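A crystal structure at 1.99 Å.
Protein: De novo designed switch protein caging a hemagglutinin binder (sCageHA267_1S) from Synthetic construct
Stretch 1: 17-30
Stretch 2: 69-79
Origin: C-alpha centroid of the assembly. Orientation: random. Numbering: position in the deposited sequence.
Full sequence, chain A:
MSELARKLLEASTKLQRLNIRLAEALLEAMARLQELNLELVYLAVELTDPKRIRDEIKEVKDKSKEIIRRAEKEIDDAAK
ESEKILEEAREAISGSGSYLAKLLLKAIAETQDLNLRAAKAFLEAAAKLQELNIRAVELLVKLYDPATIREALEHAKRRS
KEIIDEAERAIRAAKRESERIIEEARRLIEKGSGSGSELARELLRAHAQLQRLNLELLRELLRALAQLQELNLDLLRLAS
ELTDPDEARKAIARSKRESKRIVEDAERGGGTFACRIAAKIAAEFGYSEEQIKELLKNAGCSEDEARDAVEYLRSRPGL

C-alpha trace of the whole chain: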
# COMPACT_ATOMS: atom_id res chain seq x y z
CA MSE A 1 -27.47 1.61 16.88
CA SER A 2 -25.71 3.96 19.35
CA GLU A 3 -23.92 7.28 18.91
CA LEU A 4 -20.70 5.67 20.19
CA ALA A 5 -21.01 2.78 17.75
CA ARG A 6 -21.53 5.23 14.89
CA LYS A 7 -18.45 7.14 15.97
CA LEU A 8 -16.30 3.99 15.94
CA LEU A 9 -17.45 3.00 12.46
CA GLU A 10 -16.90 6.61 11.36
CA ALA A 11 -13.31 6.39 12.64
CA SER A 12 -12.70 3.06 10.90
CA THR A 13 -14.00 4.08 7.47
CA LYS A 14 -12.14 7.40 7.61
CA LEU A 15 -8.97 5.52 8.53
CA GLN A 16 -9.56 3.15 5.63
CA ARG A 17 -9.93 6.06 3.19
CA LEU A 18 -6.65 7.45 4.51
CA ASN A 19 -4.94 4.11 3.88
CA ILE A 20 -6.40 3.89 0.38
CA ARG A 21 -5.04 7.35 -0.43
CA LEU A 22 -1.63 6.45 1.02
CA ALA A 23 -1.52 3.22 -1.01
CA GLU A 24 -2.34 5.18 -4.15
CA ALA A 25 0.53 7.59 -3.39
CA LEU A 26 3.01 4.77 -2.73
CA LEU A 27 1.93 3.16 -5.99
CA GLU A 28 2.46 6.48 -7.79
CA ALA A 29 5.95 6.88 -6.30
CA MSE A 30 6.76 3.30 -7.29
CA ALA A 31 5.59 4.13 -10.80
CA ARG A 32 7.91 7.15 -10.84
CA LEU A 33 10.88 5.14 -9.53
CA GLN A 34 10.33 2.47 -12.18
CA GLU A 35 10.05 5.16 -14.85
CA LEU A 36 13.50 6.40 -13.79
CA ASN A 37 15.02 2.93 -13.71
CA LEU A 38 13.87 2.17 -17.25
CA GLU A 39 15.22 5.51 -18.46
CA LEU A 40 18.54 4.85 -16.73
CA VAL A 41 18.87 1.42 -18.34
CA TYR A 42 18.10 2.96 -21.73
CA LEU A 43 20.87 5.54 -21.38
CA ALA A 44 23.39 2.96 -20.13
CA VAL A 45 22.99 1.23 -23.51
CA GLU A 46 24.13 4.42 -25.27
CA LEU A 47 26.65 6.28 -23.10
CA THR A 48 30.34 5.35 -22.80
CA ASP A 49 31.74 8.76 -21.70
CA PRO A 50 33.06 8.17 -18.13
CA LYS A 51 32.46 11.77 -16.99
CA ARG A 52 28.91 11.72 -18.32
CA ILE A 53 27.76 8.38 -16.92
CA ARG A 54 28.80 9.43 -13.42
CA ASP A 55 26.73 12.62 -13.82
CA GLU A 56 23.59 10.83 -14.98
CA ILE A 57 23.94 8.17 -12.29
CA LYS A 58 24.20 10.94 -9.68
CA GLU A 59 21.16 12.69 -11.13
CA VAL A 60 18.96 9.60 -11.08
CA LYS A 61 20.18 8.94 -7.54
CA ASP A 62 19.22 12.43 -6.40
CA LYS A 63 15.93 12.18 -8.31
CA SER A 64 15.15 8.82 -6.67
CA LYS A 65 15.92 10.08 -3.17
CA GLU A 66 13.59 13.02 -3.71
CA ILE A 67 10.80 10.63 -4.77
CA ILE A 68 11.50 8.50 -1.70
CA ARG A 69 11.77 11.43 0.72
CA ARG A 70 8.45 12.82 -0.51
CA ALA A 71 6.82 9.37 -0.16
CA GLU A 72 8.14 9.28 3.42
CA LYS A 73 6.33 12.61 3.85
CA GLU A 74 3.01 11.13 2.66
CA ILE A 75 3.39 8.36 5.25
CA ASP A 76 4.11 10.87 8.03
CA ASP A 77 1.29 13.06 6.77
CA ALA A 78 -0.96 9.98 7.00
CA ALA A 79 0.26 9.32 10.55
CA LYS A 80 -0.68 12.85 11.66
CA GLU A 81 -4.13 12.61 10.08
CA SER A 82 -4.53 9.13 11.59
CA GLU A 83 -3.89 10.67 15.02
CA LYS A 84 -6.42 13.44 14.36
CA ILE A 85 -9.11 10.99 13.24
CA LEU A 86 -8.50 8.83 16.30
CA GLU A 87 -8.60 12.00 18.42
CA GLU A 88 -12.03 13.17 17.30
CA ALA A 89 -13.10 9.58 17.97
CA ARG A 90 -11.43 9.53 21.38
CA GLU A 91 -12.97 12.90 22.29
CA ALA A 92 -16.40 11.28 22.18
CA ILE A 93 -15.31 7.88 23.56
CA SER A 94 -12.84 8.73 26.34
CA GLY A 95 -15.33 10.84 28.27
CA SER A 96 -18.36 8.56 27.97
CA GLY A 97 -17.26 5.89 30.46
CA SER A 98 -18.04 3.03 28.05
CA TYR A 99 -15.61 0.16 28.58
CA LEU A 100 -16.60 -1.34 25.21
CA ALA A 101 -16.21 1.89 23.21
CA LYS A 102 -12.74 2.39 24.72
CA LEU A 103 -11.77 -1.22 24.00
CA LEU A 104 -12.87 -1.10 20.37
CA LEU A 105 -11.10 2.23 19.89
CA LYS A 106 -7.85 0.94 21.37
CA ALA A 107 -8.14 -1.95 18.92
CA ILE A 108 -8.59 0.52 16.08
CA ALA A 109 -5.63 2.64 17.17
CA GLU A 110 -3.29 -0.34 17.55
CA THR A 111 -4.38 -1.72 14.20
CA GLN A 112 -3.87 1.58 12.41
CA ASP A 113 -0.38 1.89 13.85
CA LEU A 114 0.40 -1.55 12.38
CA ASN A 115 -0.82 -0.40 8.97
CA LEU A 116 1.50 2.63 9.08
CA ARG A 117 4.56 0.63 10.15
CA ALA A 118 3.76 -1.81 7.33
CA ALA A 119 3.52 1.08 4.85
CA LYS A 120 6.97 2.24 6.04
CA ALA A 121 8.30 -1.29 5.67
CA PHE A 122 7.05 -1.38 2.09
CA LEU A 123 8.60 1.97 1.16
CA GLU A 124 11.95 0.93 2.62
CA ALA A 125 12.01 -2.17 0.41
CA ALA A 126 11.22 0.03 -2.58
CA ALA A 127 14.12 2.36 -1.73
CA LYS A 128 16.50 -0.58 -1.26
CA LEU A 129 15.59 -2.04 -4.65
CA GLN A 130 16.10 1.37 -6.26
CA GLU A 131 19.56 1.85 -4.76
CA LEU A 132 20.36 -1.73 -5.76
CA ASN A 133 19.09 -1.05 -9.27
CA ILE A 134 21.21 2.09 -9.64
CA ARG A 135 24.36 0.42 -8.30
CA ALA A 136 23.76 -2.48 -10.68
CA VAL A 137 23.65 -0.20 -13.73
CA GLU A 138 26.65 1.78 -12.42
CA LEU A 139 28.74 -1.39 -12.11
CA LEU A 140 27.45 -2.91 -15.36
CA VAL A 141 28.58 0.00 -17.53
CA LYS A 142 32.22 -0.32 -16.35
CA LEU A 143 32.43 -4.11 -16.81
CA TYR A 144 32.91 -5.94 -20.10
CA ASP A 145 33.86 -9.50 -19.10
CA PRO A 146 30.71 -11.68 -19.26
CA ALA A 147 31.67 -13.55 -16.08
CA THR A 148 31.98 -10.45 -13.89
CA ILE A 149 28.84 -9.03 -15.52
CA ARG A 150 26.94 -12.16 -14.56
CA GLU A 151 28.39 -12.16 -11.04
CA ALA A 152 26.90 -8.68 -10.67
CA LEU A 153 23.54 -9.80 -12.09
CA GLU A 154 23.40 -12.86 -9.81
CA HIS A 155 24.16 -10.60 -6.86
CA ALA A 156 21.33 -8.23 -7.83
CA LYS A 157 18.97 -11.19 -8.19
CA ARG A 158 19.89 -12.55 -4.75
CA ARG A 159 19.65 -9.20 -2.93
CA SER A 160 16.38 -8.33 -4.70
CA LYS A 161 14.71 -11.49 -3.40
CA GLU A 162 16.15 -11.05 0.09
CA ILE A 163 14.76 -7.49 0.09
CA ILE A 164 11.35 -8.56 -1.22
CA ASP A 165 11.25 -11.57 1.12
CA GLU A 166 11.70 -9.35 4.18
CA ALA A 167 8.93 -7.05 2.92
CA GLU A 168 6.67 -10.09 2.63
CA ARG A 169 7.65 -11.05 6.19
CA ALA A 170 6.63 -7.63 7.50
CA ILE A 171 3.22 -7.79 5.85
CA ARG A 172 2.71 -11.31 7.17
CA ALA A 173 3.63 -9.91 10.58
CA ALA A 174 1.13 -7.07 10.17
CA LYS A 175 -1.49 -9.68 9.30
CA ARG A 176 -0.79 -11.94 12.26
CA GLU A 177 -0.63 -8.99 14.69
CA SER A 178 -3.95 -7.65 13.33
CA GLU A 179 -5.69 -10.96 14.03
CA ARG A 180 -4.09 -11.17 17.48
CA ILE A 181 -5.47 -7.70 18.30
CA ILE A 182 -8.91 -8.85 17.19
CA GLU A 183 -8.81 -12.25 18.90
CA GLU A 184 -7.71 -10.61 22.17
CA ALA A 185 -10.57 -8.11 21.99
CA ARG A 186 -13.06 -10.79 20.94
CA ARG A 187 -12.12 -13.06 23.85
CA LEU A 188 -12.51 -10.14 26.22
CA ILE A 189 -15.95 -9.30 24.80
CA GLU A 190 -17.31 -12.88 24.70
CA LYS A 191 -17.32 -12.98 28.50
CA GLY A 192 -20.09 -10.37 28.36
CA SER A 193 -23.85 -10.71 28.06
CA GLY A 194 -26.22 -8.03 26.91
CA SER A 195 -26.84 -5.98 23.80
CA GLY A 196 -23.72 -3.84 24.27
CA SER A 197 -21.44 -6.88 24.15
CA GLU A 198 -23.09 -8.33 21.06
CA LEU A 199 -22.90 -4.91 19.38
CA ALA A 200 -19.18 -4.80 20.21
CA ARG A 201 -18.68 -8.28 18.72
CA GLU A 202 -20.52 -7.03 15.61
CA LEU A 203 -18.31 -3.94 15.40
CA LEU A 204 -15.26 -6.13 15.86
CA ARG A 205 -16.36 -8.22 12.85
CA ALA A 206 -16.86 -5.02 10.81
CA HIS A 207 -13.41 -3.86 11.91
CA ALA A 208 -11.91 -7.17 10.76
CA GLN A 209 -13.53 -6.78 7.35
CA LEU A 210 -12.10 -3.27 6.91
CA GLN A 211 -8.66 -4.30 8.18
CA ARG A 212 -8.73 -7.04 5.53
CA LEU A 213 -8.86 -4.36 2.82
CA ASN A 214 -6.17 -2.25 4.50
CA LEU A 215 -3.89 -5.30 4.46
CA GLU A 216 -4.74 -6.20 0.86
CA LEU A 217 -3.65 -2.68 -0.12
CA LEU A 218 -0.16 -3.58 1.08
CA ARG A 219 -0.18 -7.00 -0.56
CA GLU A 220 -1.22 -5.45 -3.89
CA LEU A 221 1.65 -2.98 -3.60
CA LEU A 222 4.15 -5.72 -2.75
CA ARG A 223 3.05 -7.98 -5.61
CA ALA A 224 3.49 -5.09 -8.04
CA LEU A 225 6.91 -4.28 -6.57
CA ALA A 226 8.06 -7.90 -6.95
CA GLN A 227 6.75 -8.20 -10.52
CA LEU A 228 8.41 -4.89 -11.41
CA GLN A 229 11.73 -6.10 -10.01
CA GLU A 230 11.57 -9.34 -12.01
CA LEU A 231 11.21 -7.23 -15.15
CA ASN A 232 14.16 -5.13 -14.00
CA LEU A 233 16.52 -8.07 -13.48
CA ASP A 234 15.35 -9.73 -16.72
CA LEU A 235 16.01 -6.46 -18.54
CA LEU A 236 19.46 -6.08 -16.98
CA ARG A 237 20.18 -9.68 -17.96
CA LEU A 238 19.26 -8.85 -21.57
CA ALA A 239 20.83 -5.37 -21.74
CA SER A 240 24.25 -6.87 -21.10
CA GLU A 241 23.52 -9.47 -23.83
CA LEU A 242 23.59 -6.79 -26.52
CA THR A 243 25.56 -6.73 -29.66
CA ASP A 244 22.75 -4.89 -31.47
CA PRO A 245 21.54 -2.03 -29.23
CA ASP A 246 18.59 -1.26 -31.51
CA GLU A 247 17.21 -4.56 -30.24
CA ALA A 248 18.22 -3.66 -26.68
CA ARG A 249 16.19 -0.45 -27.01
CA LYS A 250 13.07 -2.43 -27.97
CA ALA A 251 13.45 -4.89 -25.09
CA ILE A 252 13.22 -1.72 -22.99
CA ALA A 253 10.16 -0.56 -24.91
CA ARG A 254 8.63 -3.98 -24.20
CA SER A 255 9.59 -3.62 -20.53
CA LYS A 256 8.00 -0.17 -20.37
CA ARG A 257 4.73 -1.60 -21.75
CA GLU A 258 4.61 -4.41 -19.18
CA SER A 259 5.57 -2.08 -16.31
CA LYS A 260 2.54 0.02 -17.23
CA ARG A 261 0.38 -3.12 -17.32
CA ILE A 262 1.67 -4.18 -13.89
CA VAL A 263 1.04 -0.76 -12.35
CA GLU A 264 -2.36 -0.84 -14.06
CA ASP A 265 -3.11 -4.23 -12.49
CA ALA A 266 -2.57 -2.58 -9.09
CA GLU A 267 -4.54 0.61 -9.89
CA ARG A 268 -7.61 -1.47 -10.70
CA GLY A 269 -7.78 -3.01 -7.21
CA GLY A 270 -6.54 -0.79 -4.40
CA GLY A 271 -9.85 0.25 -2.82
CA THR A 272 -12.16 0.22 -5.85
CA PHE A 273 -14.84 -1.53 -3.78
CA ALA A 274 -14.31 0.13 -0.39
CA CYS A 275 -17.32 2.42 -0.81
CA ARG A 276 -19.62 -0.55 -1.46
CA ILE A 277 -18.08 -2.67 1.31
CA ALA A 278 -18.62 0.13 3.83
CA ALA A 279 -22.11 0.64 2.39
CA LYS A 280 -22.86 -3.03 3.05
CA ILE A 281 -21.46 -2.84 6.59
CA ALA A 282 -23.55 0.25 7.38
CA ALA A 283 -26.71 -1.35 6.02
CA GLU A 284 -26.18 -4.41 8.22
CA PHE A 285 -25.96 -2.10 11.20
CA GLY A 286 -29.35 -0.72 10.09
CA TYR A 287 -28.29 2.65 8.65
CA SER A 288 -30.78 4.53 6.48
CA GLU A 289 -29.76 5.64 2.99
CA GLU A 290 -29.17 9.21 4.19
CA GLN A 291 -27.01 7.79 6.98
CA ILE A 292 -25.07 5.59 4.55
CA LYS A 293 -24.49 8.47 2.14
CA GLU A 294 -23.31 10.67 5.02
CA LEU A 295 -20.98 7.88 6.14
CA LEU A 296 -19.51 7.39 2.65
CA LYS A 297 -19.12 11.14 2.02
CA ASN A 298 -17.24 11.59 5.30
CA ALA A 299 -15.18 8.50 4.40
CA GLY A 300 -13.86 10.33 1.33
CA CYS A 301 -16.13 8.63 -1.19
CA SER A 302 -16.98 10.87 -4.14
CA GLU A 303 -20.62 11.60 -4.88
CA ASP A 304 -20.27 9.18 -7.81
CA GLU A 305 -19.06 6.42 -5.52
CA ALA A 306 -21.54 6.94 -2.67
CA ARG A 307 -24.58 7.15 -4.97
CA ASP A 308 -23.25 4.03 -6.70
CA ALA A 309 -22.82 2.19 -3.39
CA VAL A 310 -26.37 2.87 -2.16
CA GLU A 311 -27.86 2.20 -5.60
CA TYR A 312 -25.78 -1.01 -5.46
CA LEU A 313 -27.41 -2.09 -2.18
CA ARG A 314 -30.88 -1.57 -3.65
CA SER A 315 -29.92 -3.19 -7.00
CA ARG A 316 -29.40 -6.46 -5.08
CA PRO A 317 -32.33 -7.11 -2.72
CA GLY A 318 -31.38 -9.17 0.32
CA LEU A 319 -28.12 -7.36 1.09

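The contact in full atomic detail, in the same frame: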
# COMPACT_ATOMS: atom_id res chain seq x y z
N ARG A 17 -10.14 5.12 4.29
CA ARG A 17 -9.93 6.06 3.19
C ARG A 17 -8.49 6.57 3.19
O ARG A 17 -7.82 6.60 2.15
CB ARG A 17 -10.92 7.22 3.29
CG ARG A 17 -10.85 8.24 2.14
CD ARG A 17 -10.80 7.57 0.77
NE ARG A 17 -12.01 6.81 0.44
CZ ARG A 17 -12.15 6.09 -0.67
NH1 ARG A 17 -11.17 6.05 -1.56
NH2 ARG A 17 -13.27 5.41 -0.90
N LEU A 18 -8.02 6.99 4.36
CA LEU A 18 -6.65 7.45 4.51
C LEU A 18 -5.66 6.44 3.96
O LEU A 18 -4.74 6.79 3.22
CB LEU A 18 -6.38 7.73 5.98
CG LEU A 18 -4.96 8.19 6.27
CD1 LEU A 18 -5.08 9.34 7.25
CD2 LEU A 18 -4.10 7.08 6.87
N ASN A 19 -5.84 5.16 4.33
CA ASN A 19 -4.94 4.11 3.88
C ASN A 19 -5.03 3.91 2.38
O ASN A 19 -4.00 3.75 1.72
CB ASN A 19 -5.26 2.82 4.62
CG ASN A 19 -4.96 2.91 6.09
OD1 ASN A 19 -4.01 3.61 6.50
ND2 ASN A 19 -5.74 2.21 6.91
N ILE A 20 -6.24 3.96 1.83
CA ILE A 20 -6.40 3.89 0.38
C ILE A 20 -5.61 5.00 -0.30
O ILE A 20 -4.88 4.77 -1.28
CB ILE A 20 -7.89 3.97 -0.00
CG1 ILE A 20 -8.61 2.70 0.46
CG2 ILE A 20 -8.03 4.18 -1.51
CD1 ILE A 20 -10.09 2.81 0.37
N ARG A 21 -5.76 6.23 0.19
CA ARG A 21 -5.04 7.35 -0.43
C ARG A 21 -3.53 7.17 -0.33
O ARG A 21 -2.80 7.49 -1.27
CB ARG A 21 -5.47 8.66 0.23
CG ARG A 21 -6.76 9.22 -0.33
CD ARG A 21 -7.26 10.35 0.55
NE ARG A 21 -8.53 10.87 0.07
CZ ARG A 21 -9.37 11.60 0.80
NH1 ARG A 21 -9.07 11.88 2.06
NH2 ARG A 21 -10.51 12.03 0.28
N LEU A 22 -3.05 6.70 0.82
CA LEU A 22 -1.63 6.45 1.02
C LEU A 22 -1.12 5.37 0.07
O LEU A 22 -0.04 5.50 -0.53
CB LEU A 22 -1.39 6.06 2.48
CG LEU A 22 0.00 5.58 2.89
CD1 LEU A 22 1.03 6.62 2.50
CD2 LEU A 22 0.05 5.28 4.39
N ALA A 23 -1.91 4.30 -0.10
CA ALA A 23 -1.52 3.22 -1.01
C ALA A 23 -1.47 3.71 -2.45
O ALA A 23 -0.61 3.29 -3.24
CB ALA A 23 -2.48 2.05 -0.89
N GLU A 24 -2.40 4.59 -2.82
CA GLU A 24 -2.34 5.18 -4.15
C GLU A 24 -1.07 6.01 -4.34
O GLU A 24 -0.41 5.93 -5.39
CB GLU A 24 -3.61 6.01 -4.39
CG GLU A 24 -4.79 5.13 -4.78
CD GLU A 24 -6.13 5.78 -4.51
OE1 GLU A 24 -6.16 6.91 -3.97
OE2 GLU A 24 -7.16 5.16 -4.87
N ALA A 25 -0.69 6.79 -3.32
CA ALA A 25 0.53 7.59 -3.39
C ALA A 25 1.79 6.73 -3.49
O ALA A 25 2.70 7.03 -4.27
CB ALA A 25 0.61 8.50 -2.17
N LEU A 26 1.87 5.67 -2.68
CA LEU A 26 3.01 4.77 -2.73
C LEU A 26 3.10 4.06 -4.07
O LEU A 26 4.20 3.86 -4.60
CB LEU A 26 2.92 3.75 -1.60
CG LEU A 26 3.13 4.37 -0.22
CD1 LEU A 26 3.03 3.31 0.87
CD2 LEU A 26 4.48 5.06 -0.18
N LEU A 27 1.95 3.69 -4.64
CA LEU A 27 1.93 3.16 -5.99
C LEU A 27 2.45 4.18 -7.00
O LEU A 27 3.26 3.84 -7.87
CB LEU A 27 0.51 2.74 -6.36
CG LEU A 27 0.42 2.07 -7.72
CD1 LEU A 27 1.09 0.71 -7.63
CD2 LEU A 27 -1.03 1.94 -8.15
N GLU A 28 1.98 5.42 -6.91
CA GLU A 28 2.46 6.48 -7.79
C GLU A 28 3.98 6.61 -7.71
O GLU A 28 4.67 6.59 -8.73
CB GLU A 28 1.79 7.80 -7.45
CG GLU A 28 1.93 8.89 -8.52
CD GLU A 28 3.24 9.69 -8.42
OE1 GLU A 28 3.86 9.72 -7.33
OE2 GLU A 28 3.65 10.28 -9.45
N ALA A 29 4.51 6.73 -6.49
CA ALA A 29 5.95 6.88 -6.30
C ALA A 29 6.71 5.69 -6.85
O ALA A 29 7.82 5.85 -7.36
CB ALA A 29 6.26 7.06 -4.82
N MSE A 30 6.14 4.50 -6.75
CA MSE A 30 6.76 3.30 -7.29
C MSE A 30 6.71 3.34 -8.81
O MSE A 30 7.64 2.89 -9.49
CB MSE A 30 6.06 2.03 -6.75
CG MSE A 30 6.67 0.72 -7.26
SE MSE A 30 5.48 -0.82 -6.99
CE MSE A 30 4.26 -0.53 -8.48
N ARG A 69 11.98 10.51 -0.39
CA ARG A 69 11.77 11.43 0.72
C ARG A 69 10.37 12.03 0.70
O ARG A 69 9.78 12.27 1.76
CB ARG A 69 12.83 12.53 0.71
CG ARG A 69 12.62 13.62 1.74
CD ARG A 69 13.37 14.92 1.39
NE ARG A 69 12.68 15.72 0.37
CZ ARG A 69 11.51 16.34 0.57
NH1 ARG A 69 10.89 16.26 1.73
NH2 ARG A 69 10.96 17.04 -0.41
N ARG A 70 9.80 12.28 -0.48
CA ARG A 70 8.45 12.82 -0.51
C ARG A 70 7.41 11.73 -0.22
O ARG A 70 6.36 12.01 0.37
CB ARG A 70 8.21 13.52 -1.85
CG ARG A 70 6.77 13.70 -2.22
CD ARG A 70 6.58 13.56 -3.71
NE ARG A 70 7.10 12.27 -4.12
CZ ARG A 70 6.54 11.10 -3.83
NH1 ARG A 70 5.38 11.01 -3.13
NH2 ARG A 70 7.14 10.00 -4.24
N ALA A 71 7.69 10.47 -0.58
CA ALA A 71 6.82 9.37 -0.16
C ALA A 71 6.90 9.12 1.34
O ALA A 71 5.89 8.74 1.96
CB ALA A 71 7.15 8.09 -0.93
N GLU A 72 8.07 9.31 1.96
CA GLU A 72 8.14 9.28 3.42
C GLU A 72 7.28 10.37 4.04
O GLU A 72 6.73 10.18 5.13
CB GLU A 72 9.58 9.43 3.89
CG GLU A 72 10.46 8.28 3.48
CD GLU A 72 11.93 8.51 3.78
OE1 GLU A 72 12.30 9.62 4.25
OE2 GLU A 72 12.72 7.59 3.51
N LYS A 73 7.16 11.52 3.36
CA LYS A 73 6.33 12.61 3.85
C LYS A 73 4.85 12.25 3.80
O LYS A 73 4.09 12.60 4.70
CB LYS A 73 6.60 13.87 3.03
CG LYS A 73 5.81 15.11 3.44
CD LYS A 73 6.26 15.64 4.80
CE LYS A 73 5.81 17.08 5.04
NZ LYS A 73 4.37 17.31 4.72
N GLU A 74 4.40 11.57 2.73
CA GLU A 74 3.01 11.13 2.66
C GLU A 74 2.68 10.16 3.79
O GLU A 74 1.57 10.18 4.33
CB GLU A 74 2.70 10.48 1.31
CG GLU A 74 2.86 11.39 0.07
CD GLU A 74 1.58 12.15 -0.28
OE1 GLU A 74 0.98 12.77 0.63
OE2 GLU A 74 1.16 12.12 -1.46
N ILE A 75 3.63 9.29 4.15
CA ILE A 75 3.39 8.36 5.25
C ILE A 75 3.25 9.12 6.57
O ILE A 75 2.36 8.84 7.38
CB ILE A 75 4.52 7.32 5.34
CG1 ILE A 75 4.48 6.37 4.14
CG2 ILE A 75 4.41 6.51 6.62
CD1 ILE A 75 5.47 5.25 4.23
N ASP A 76 4.15 10.07 6.81
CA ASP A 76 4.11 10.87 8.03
C ASP A 76 2.92 11.80 8.03
O ASP A 76 2.36 12.08 9.10
CB ASP A 76 5.41 11.66 8.17
CG ASP A 76 5.37 12.67 9.30
OD1 ASP A 76 5.50 12.25 10.48
OD2 ASP A 76 5.20 13.89 9.01
N ASP A 77 2.52 12.30 6.86
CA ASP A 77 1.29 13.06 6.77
C ASP A 77 0.09 12.18 7.12
O ASP A 77 -0.85 12.64 7.77
CB ASP A 77 1.14 13.65 5.38
CG ASP A 77 1.91 14.93 5.21
OD1 ASP A 77 2.68 15.29 6.13
OD2 ASP A 77 1.75 15.57 4.14
N ALA A 78 0.11 10.92 6.68
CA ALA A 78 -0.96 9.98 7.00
C ALA A 78 -0.96 9.62 8.48
O ALA A 78 -2.03 9.39 9.06
CB ALA A 78 -0.82 8.72 6.15
N ALA A 79 0.22 9.53 9.11
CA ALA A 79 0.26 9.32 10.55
C ALA A 79 -0.40 10.46 11.32
O ALA A 79 -1.18 10.23 12.25
CB ALA A 79 1.70 9.13 11.02

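The two stretches are segments of longer helices that pack almost exactly antiparallel: the angle between their N-to-C directions is 177°, and the axes come no closer than 10.0 Å. Backbone register follows from the nearest CA pairs, with Ala71 CA 6.5 Å from Leu26 CA, Glu74 CA 6.8 Å from Leu22 CA and Ala78 CA 6.7 Å from Leu18 CA. Ascending stretch 2 therefore means descending stretch 1. The buried surface totals 427 Å², and no hydrogen bond or salt bridge crosses it, so side-chain packing carries the contact.

Arg69 begins the stretch without taking part, its side chain out of reach of stretch 1. Arg70 does take part, although its CA-to-CB bond points sideways: chi1 is 160° (t), and the remaining torsions bring the guanidinium back to the partner. NH2 of Arg70 lies 3.1 Å from CB of Ala29, which sits at the edge of the guanidinium, near its plane. A methyl group offers no acceptor, so this is a close van der Waals contact. Across the interface, opposite charge comes near at Glu28, whose OE1 is 4.5 Å from Arg70 NH2. That oxygen lies well out of the guanidinium plane, no N-H points at it, and the pair is one of neighbouring opposite charges, beyond a salt bridge.

Ala71 directs its CB toward stretch 1 and meets two residues there. Its CB is 4.1 Å from CD2 of Leu26 and also 4.1 Å from CB of Ala29. The leucine starts sideways and reaches in through its m,t rotamer, whereas the alanine already points across the interface.

Glu72 points away, and Lys73 is out of reach of the partner. Lys73 instead forms a salt bridge one turn along its own helix, with NZ donating to Asp77 OD1 at 3.0 Å; a second, weak hydrogen bond joins NZ to Asp77 OD2 at 3.2 Å.

Glu74 points toward stretch 1, but its contacts are not polar pairings. OE2 of Glu74 is 3.7 Å from CB of Ala25, and its backbone O is 4.0 Å from CD1 of Leu22. That oxygen accepts the helical hydrogen bond from Ala78 N at 2.9 Å, so the leucine methyl simply packs beside an already engaged carbonyl.

Ile75 leaves its backbone sideways, yet its CG1 comes within 3.8 Å of Leu22 CD1. Leu22 also begins sideways, and its t,p rotamer turns its end inward. Asp76 lies out of reach, and the end of Asp77 leads away from the partner.

Ala78 has the largest covered area of any residue here, 62 Å². Its CB points toward stretch 1 and lies 3.7 Å from Leu18 CD2 and 4.0 Å from Leu22 CD2, so the small methyl is held by two leucines one helical turn apart. Leu18 CD1 additionally lies 3.5 Å from the backbone O of Ala78. Ala79 points away, and its side chain makes no contact with stretch 1.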